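Local coordinates for ProQ/FinO domain-containing protein (Neisseria meningitidis, PDB 3MW6) that belongs to the FinO family of RNA chaperones and, like its relatives, probably works by binding RNA, at residues F41-D52 / L71-Y80. Sequence-based numbering, arbitrary orientation.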
ATOM      1  N   PHE A  41       9.429   5.807   9.973  1.00 45.39           N
ATOM      2  CA  PHE A  41       8.599   6.941   9.583  1.00 39.46           C
ATOM      3  C   PHE A  41       9.414   8.125   9.087  1.00 45.91           C
ATOM      4  O   PHE A  41       9.101   8.703   8.060  1.00 43.22           O
ATOM      5  CB  PHE A  41       7.668   7.343  10.718  1.00 36.66           C
ATOM      6  CG  PHE A  41       6.512   6.401  10.883  1.00 40.72           C
ATOM      7  CD1 PHE A  41       6.604   5.303  11.726  1.00 35.49           C
ATOM      8  CD2 PHE A  41       5.355   6.575  10.141  1.00 40.55           C
ATOM      9  CE1 PHE A  41       5.539   4.417  11.859  1.00 36.50           C
ATOM     10  CE2 PHE A  41       4.283   5.686  10.269  1.00 38.76           C
ATOM     11  CZ  PHE A  41       4.384   4.611  11.132  1.00 38.21           C
ATOM     12  N   LYS A  42      10.476   8.472   9.799  1.00 40.74           N
ATOM     13  CA  LYS A  42      11.266   9.641   9.438  1.00 42.82           C
ATOM     14  C   LYS A  42      11.870   9.478   8.045  1.00 38.07           C
ATOM     15  O   LYS A  42      12.008  10.445   7.291  1.00 36.60           O
ATOM     16  CB  LYS A  42      12.363   9.875  10.498  1.00 51.12           C
ATOM     17  CG  LYS A  42      13.362  10.976  10.168  1.00 51.91           C
ATOM     18  CD  LYS A  42      14.570  10.966  11.144  1.00 74.31           C
ATOM     19  CE  LYS A  42      14.234  11.525  12.534  1.00 75.51           C
ATOM     20  NZ  LYS A  42      13.952  10.469  13.560  1.00 77.90           N
ATOM     21  N   ARG A  43      12.212   8.243   7.696  1.00 39.23           N
ATOM     22  CA  ARG A  43      12.843   7.967   6.408  0.53 44.51           C
ATOM     23  C   ARG A  43      11.893   7.380   5.353  1.00 45.08           C
ATOM     24  O   ARG A  43      12.325   6.986   4.279  1.00 46.36           O
ATOM     25  CB  ARG A  43      14.062   7.064   6.607  0.53 49.22           C
ATOM     26  CG  ARG A  43      15.234   7.789   7.240  0.53 53.92           C
ATOM     27  CD  ARG A  43      15.759   7.056   8.458  0.53 63.42           C
ATOM     28  NE  ARG A  43      16.479   5.834   8.107  0.53 65.76           N
ATOM     29  CZ  ARG A  43      17.719   5.561   8.493  0.53 62.71           C
ATOM     30  NH1 ARG A  43      18.381   6.427   9.251  0.53 62.52           N
ATOM     31  NH2 ARG A  43      18.293   4.420   8.126  0.53 59.85           N
ATOM     32  N   PHE A  44      10.596   7.337   5.659  1.00 40.27           N
ATOM     33  CA  PHE A  44       9.593   6.863   4.701  1.00 37.82           C
ATOM     34  C   PHE A  44       9.976   5.533   4.081  1.00 35.22           C
ATOM     35  O   PHE A  44      10.105   5.415   2.862  1.00 37.82           O
ATOM     36  CB  PHE A  44       9.342   7.914   3.599  1.00 37.57           C
ATOM     37  CG  PHE A  44       8.538   9.091   4.065  1.00 40.60           C
ATOM     38  CD1 PHE A  44       9.142  10.134   4.747  1.00 45.10           C
ATOM     39  CD2 PHE A  44       7.168   9.140   3.846  1.00 38.32           C
ATOM     40  CE1 PHE A  44       8.396  11.215   5.202  1.00 43.39           C
ATOM     41  CE2 PHE A  44       6.413  10.219   4.286  1.00 44.29           C
ATOM     42  CZ  PHE A  44       7.033  11.258   4.971  1.00 48.12           C
ATOM     43  N   LYS A  45      10.163   4.523   4.916  1.00 34.24           N
ATOM     44  CA  LYS A  45      10.373   3.188   4.389  1.00 34.47           C
ATOM     45  C   LYS A  45       9.018   2.517   4.272  1.00 36.67           C
ATOM     46  O   LYS A  45       8.105   2.822   5.033  1.00 32.94           O
ATOM     47  CB  LYS A  45      11.266   2.383   5.321  1.00 36.38           C
ATOM     48  CG  LYS A  45      12.670   2.961   5.489  1.00 49.67           C
ATOM     49  CD  LYS A  45      13.458   2.139   6.479  1.00 54.59           C
ATOM     50  CE  LYS A  45      14.944   2.198   6.214  1.00 57.99           C
ATOM     51  NZ  LYS A  45      15.683   1.281   7.140  1.00 50.45           N
ATOM     52  N   PRO A  46       8.880   1.599   3.314  1.00 30.49           N
ATOM     53  CA  PRO A  46       7.642   0.825   3.245  1.00 29.08           C
ATOM     54  C   PRO A  46       7.362   0.165   4.606  1.00 39.27           C
ATOM     55  O   PRO A  46       8.249  -0.482   5.153  1.00 38.30           O
ATOM     56  CB  PRO A  46       7.959  -0.223   2.179  1.00 23.46           C
ATOM     57  CG  PRO A  46       8.962   0.429   1.290  1.00 25.51           C
ATOM     58  CD  PRO A  46       9.834   1.233   2.254  1.00 27.37           C
ATOM     59  N   LEU A  47       6.154   0.347   5.137  1.00 31.87           N
ATOM     60  CA  LEU A  47       5.787  -0.130   6.464  1.00 33.49           C
ATOM     61  C   LEU A  47       5.194  -1.541   6.454  1.00 42.66           C
ATOM     62  O   LEU A  47       4.400  -1.902   5.575  1.00 40.41           O
ATOM     63  CB  LEU A  47       4.786   0.837   7.104  1.00 29.37           C
ATOM     64  CG  LEU A  47       5.338   2.258   7.276  1.00 30.58           C
ATOM     65  CD1 LEU A  47       4.236   3.262   7.635  1.00 26.12           C
ATOM     66  CD2 LEU A  47       6.450   2.270   8.339  1.00 31.98           C
ATOM     67  N   ALA A  48       5.579  -2.338   7.445  1.00 33.69           N
ATOM     68  CA  ALA A  48       5.075  -3.698   7.566  1.00 39.31           C
ATOM     69  C   ALA A  48       3.563  -3.707   7.740  1.00 35.74           C
ATOM     70  O   ALA A  48       3.008  -2.778   8.322  1.00 38.99           O
ATOM     71  CB  ALA A  48       5.724  -4.390   8.757  1.00 37.21           C
ATOM     72  N   LEU A  49       2.915  -4.770   7.254  1.00 37.17           N
ATOM     73  CA  LEU A  49       1.536  -5.108   7.657  1.00 45.45           C
ATOM     74  C   LEU A  49       1.347  -4.996   9.168  1.00 47.41           C
ATOM     75  O   LEU A  49       2.187  -5.460   9.949  1.00 53.78           O
ATOM     76  CB  LEU A  49       1.184  -6.545   7.242  1.00 50.81           C
ATOM     77  CG  LEU A  49      -0.184  -7.092   7.709  1.00 59.48           C
ATOM     78  CD1 LEU A  49      -1.359  -6.376   7.034  1.00 56.82           C
ATOM     79  CD2 LEU A  49      -0.316  -8.601   7.493  1.00 55.41           C
ATOM     80  N   GLY A  50       0.248  -4.377   9.582  1.00 46.45           N
ATOM     81  CA  GLY A  50      -0.103  -4.311  10.989  1.00 40.03           C
ATOM     82  C   GLY A  50       0.625  -3.243  11.787  1.00 47.23           C
ATOM     83  O   GLY A  50       0.580  -3.252  13.010  1.00 47.56           O
ATOM     84  N   ILE A  51       1.281  -2.308  11.107  1.00 43.87           N
ATOM     85  CA  ILE A  51       1.996  -1.241  11.809  1.00 42.04           C
ATOM     86  C   ILE A  51       1.020  -0.412  12.643  1.00 41.05           C
ATOM     87  O   ILE A  51       1.353   0.050  13.739  1.00 44.92           O
ATOM     88  CB  ILE A  51       2.819  -0.335  10.829  1.00 42.96           C
ATOM     89  CG1 ILE A  51       4.068   0.215  11.513  1.00 47.41           C
ATOM     90  CG2 ILE A  51       1.973   0.791  10.242  1.00 47.06           C
ATOM     91  CD1 ILE A  51       5.177  -0.817  11.661  1.00 45.52           C
ATOM     92  N   ASP A  52      -0.203  -0.248  12.134  1.00 45.70           N
ATOM     93  CA  ASP A  52      -1.248   0.462  12.883  1.00 47.25           C
ATOM     94  C   ASP A  52      -1.407  -0.105  14.292  1.00 43.25           C
ATOM     95  O   ASP A  52      -1.344   0.639  15.273  1.00 44.87           O
ATOM     96  CB  ASP A  52      -2.587   0.443  12.135  1.00 56.64           C
ATOM     97  CG  ASP A  52      -3.146  -0.956  11.972  1.00 69.38           C
ATOM     98  OD1 ASP A  52      -4.284  -1.199  12.423  1.00 76.97           O
ATOM     99  OD2 ASP A  52      -2.450  -1.817  11.395  1.00 73.72           O
ATOM    100  N   LEU A  71      -1.326   7.966  10.748  1.00 36.47           N
ATOM    101  CA  LEU A  71      -0.836   6.925   9.880  1.00 37.12           C
ATOM    102  C   LEU A  71      -1.396   7.052   8.455  1.00 47.10           C
ATOM    103  O   LEU A  71      -0.640   6.905   7.480  1.00 46.59           O
ATOM    104  CB  LEU A  71      -1.142   5.556  10.474  1.00 33.56           C
ATOM    105  CG  LEU A  71      -0.711   4.439   9.534  1.00 43.19           C
ATOM    106  CD1 LEU A  71       0.828   4.493   9.284  1.00 32.05           C
ATOM    107  CD2 LEU A  71      -1.147   3.095  10.077  1.00 40.21           C
ATOM    108  N   ALA A  72      -2.697   7.333   8.323  1.00 38.45           N
ATOM    109  CA  ALA A  72      -3.307   7.407   6.989  1.00 36.61           C
ATOM    110  C   ALA A  72      -2.826   8.641   6.226  1.00 38.44           C
ATOM    111  O   ALA A  72      -2.622   8.583   5.013  1.00 38.16           O
ATOM    112  CB  ALA A  72      -4.865   7.369   7.057  1.00 29.20           C
ATOM    113  N   ASN A  73      -2.647   9.752   6.937  1.00 36.71           N
ATOM    114  CA  ASN A  73      -1.989  10.932   6.373  1.00 42.06           C
ATOM    115  C   ASN A  73      -0.599  10.604   5.836  1.00 39.75           C
ATOM    116  O   ASN A  73      -0.188  11.071   4.771  1.00 36.62           O
ATOM    117  CB  ASN A  73      -1.836  12.018   7.438  1.00 58.01           C
ATOM    118  CG  ASN A  73      -3.061  12.904   7.555  1.00 74.50           C
ATOM    119  OD1 ASN A  73      -3.569  13.404   6.553  1.00 86.45           O
ATOM    120  ND2 ASN A  73      -3.525  13.125   8.783  1.00 72.68           N
ATOM    121  N   HIS A  74       0.135   9.803   6.595  1.00 38.77           N
ATOM    122  CA  HIS A  74       1.504   9.491   6.227  1.00 37.41           C
ATOM    123  C   HIS A  74       1.529   8.656   4.950  1.00 38.58           C
ATOM    124  O   HIS A  74       2.296   8.927   4.043  1.00 28.91           O
ATOM    125  CB  HIS A  74       2.191   8.755   7.367  1.00 33.29           C
ATOM    126  CG  HIS A  74       3.528   8.205   7.004  1.00 36.31           C
ATOM    127  ND1 HIS A  74       4.699   8.912   7.189  1.00 32.71           N
ATOM    128  CD2 HIS A  74       3.886   7.011   6.477  1.00 32.86           C
ATOM    129  CE1 HIS A  74       5.718   8.175   6.792  1.00 31.64           C
ATOM    130  NE2 HIS A  74       5.253   7.016   6.360  1.00 35.98           N
ATOM    131  N   CYS A  75       0.669   7.653   4.862  1.00 37.85           N
ATOM    132  CA  CYS A  75       0.654   6.785   3.687  1.00 36.36           C
ATOM    133  C   CYS A  75       0.087   7.418   2.422  1.00 41.36           C
ATOM    134  O   CYS A  75       0.185   6.828   1.345  1.00 45.41           O
ATOM    135  CB  CYS A  75      -0.061   5.467   4.007  1.00 39.40           C
ATOM    136  SG  CYS A  75       0.867   4.516   5.283  1.00 49.43           S
ATOM    137  N   ARG A  76      -0.492   8.615   2.548  1.00 45.19           N
ATOM    138  CA  ARG A  76      -1.060   9.333   1.402  1.00 46.38           C
ATOM    139  C   ARG A  76      -0.027  10.247   0.767  1.00 45.96           C
ATOM    140  O   ARG A  76      -0.186  10.679  -0.377  1.00 47.09           O
ATOM    141  CB  ARG A  76      -2.268  10.172   1.822  1.00 51.05           C
ATOM    142  CG  ARG A  76      -3.600   9.490   1.608  1.00 57.87           C
ATOM    143  CD  ARG A  76      -4.766  10.453   1.791  1.00 62.13           C
ATOM    144  NE  ARG A  76      -5.517  10.165   3.004  1.00 67.08           N
ATOM    145  CZ  ARG A  76      -5.410  10.867   4.126  1.00 71.58           C
ATOM    146  NH1 ARG A  76      -6.124  10.527   5.187  1.00 67.51           N
ATOM    147  NH2 ARG A  76      -4.593  11.915   4.181  1.00 74.33           N
ATOM    148  N   ARG A  77       1.027  10.555   1.518  1.00 38.89           N
ATOM    149  CA  ARG A  77       2.048  11.454   1.017  1.00 39.71           C
ATOM    150  C   ARG A  77       2.754  10.860  -0.191  1.00 39.48           C
ATOM    151  O   ARG A  77       3.030   9.667  -0.240  1.00 40.69           O
ATOM    152  CB  ARG A  77       3.038  11.818   2.127  1.00 44.84           C
ATOM    153  CG  ARG A  77       2.348  12.500   3.298  1.00 43.96           C
ATOM    154  CD  ARG A  77       3.285  12.825   4.427  1.00 51.52           C
ATOM    155  NE  ARG A  77       4.356  13.720   4.005  1.00 70.10           N
ATOM    156  CZ  ARG A  77       5.255  14.250   4.830  1.00 76.62           C
ATOM    157  NH1 ARG A  77       5.204  13.981   6.136  1.00 76.59           N
ATOM    158  NH2 ARG A  77       6.204  15.052   4.353  1.00 73.11           N
ATOM    159  N   PRO A  78       3.014  11.703  -1.192  1.00 36.01           N
ATOM    160  CA  PRO A  78       3.778  11.339  -2.387  1.00 42.64           C
ATOM    161  C   PRO A  78       5.085  10.619  -2.028  1.00 41.09           C
ATOM    162  O   PRO A  78       5.456   9.620  -2.660  1.00 40.23           O
ATOM    163  CB  PRO A  78       4.070  12.698  -3.035  1.00 43.97           C
ATOM    164  CG  PRO A  78       2.900  13.569  -2.602  1.00 40.72           C
ATOM    165  CD  PRO A  78       2.571  13.112  -1.201  1.00 36.18           C
ATOM    166  N   ARG A  79       5.774  11.117  -1.014  1.00 36.30           N
ATOM    167  CA  ARG A  79       7.039  10.509  -0.609  1.00 40.73           C
ATOM    168  C   ARG A  79       6.876   9.034  -0.187  1.00 36.34           C
ATOM    169  O   ARG A  79       7.729   8.197  -0.472  1.00 39.48           O
ATOM    170  CB  ARG A  79       7.703  11.342   0.487  1.00 35.62           C
ATOM    171  CG  ARG A  79       9.034  10.801   0.911  1.00 48.80           C
ATOM    172  CD  ARG A  79       9.778  11.790   1.804  1.00 54.67           C
ATOM    173  NE  ARG A  79      11.018  11.197   2.287  1.00 61.60           N
ATOM    174  CZ  ARG A  79      11.762  11.693   3.269  1.00 65.90           C
ATOM    175  NH1 ARG A  79      11.397  12.808   3.890  1.00 65.93           N
ATOM    176  NH2 ARG A  79      12.873  11.066   3.625  1.00 64.14           N
ATOM    177  N   TYR A  80       5.761   8.710   0.458  1.00 34.94           N
ATOM    178  CA  TYR A  80       5.466   7.317   0.784  1.00 31.57           C
ATOM    179  C   TYR A  80       5.142   6.480  -0.462  1.00 33.66           C
ATOM    180  O   TYR A  80       5.688   5.385  -0.666  1.00 37.98           O
ATOM    181  CB  TYR A  80       4.327   7.221   1.797  1.00 30.69           C
ATOM    182  CG  TYR A  80       4.177   5.818   2.318  1.00 36.79           C
ATOM    183  CD1 TYR A  80       5.146   5.269   3.140  1.00 32.82           C
ATOM    184  CD2 TYR A  80       3.083   5.027   1.968  1.00 25.62           C
ATOM    185  CE1 TYR A  80       5.040   3.975   3.618  1.00 33.90           C
ATOM    186  CE2 TYR A  80       2.970   3.715   2.452  1.00 34.08           C
ATOM    187  CZ  TYR A  80       3.961   3.201   3.275  1.00 35.92           C
ATOM    188  OH  TYR A  80       3.878   1.914   3.773  1.00 31.89           O
TER
HETATM  189  O   HOH W   1       7.427   5.169   6.215  1.00 37.04           O
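Phe44 is wedged between His74 and Arg79 and gives the largest area of any residue in the contact; its flat ring can be covered on both faces. The imidazole of His74 lies on one face of the Phe44 ring as an offset stack, planes 15° apart and centroids 4.5 Å apart. Over the opposite face runs the extended chain of Arg79, its CD making a CH-pi contact 3.7 Å from the Phe44 ring centroid; the guanidinium continues over the rim at Phe44 CD1, moderately tilted against the ring. Arg77, bent along its chain, instead turns its guanidinium face to the ring edge at Phe44 CZ, nearly at right angles to the ring. Phe41 directs its edge at the face of His74, planes at 64°.

Hydrophobic contacts continue the interface: the branched end of Leu71 lets CD1 reach Phe41 CE2 and Leu47 CD1 while CD2 packs on Ile51 CG2 and Asp52 CB.

One direct hydrogen bond and one water bridge supply the polar links. Leu47 N donates an almost straight bond to Tyr80 OH (3.1 Å, 171°), and Glu104 of the second subunit binds the same hydroxyl. One water joins Lys45 O (2.7 Å) to His74 NE2 (2.9 Å), while Tyr35 of helix 23-37 holds ND1, so both imidazole nitrogens are engaged.

Phe44, at positive phi, is the C-prime residue of the Schellman motif ending helix 39-42; this helix-terminating turn inserts its aromatic side chain beside the junction of helices 64-76 and 78-86, within the largely helical FinO-like domain.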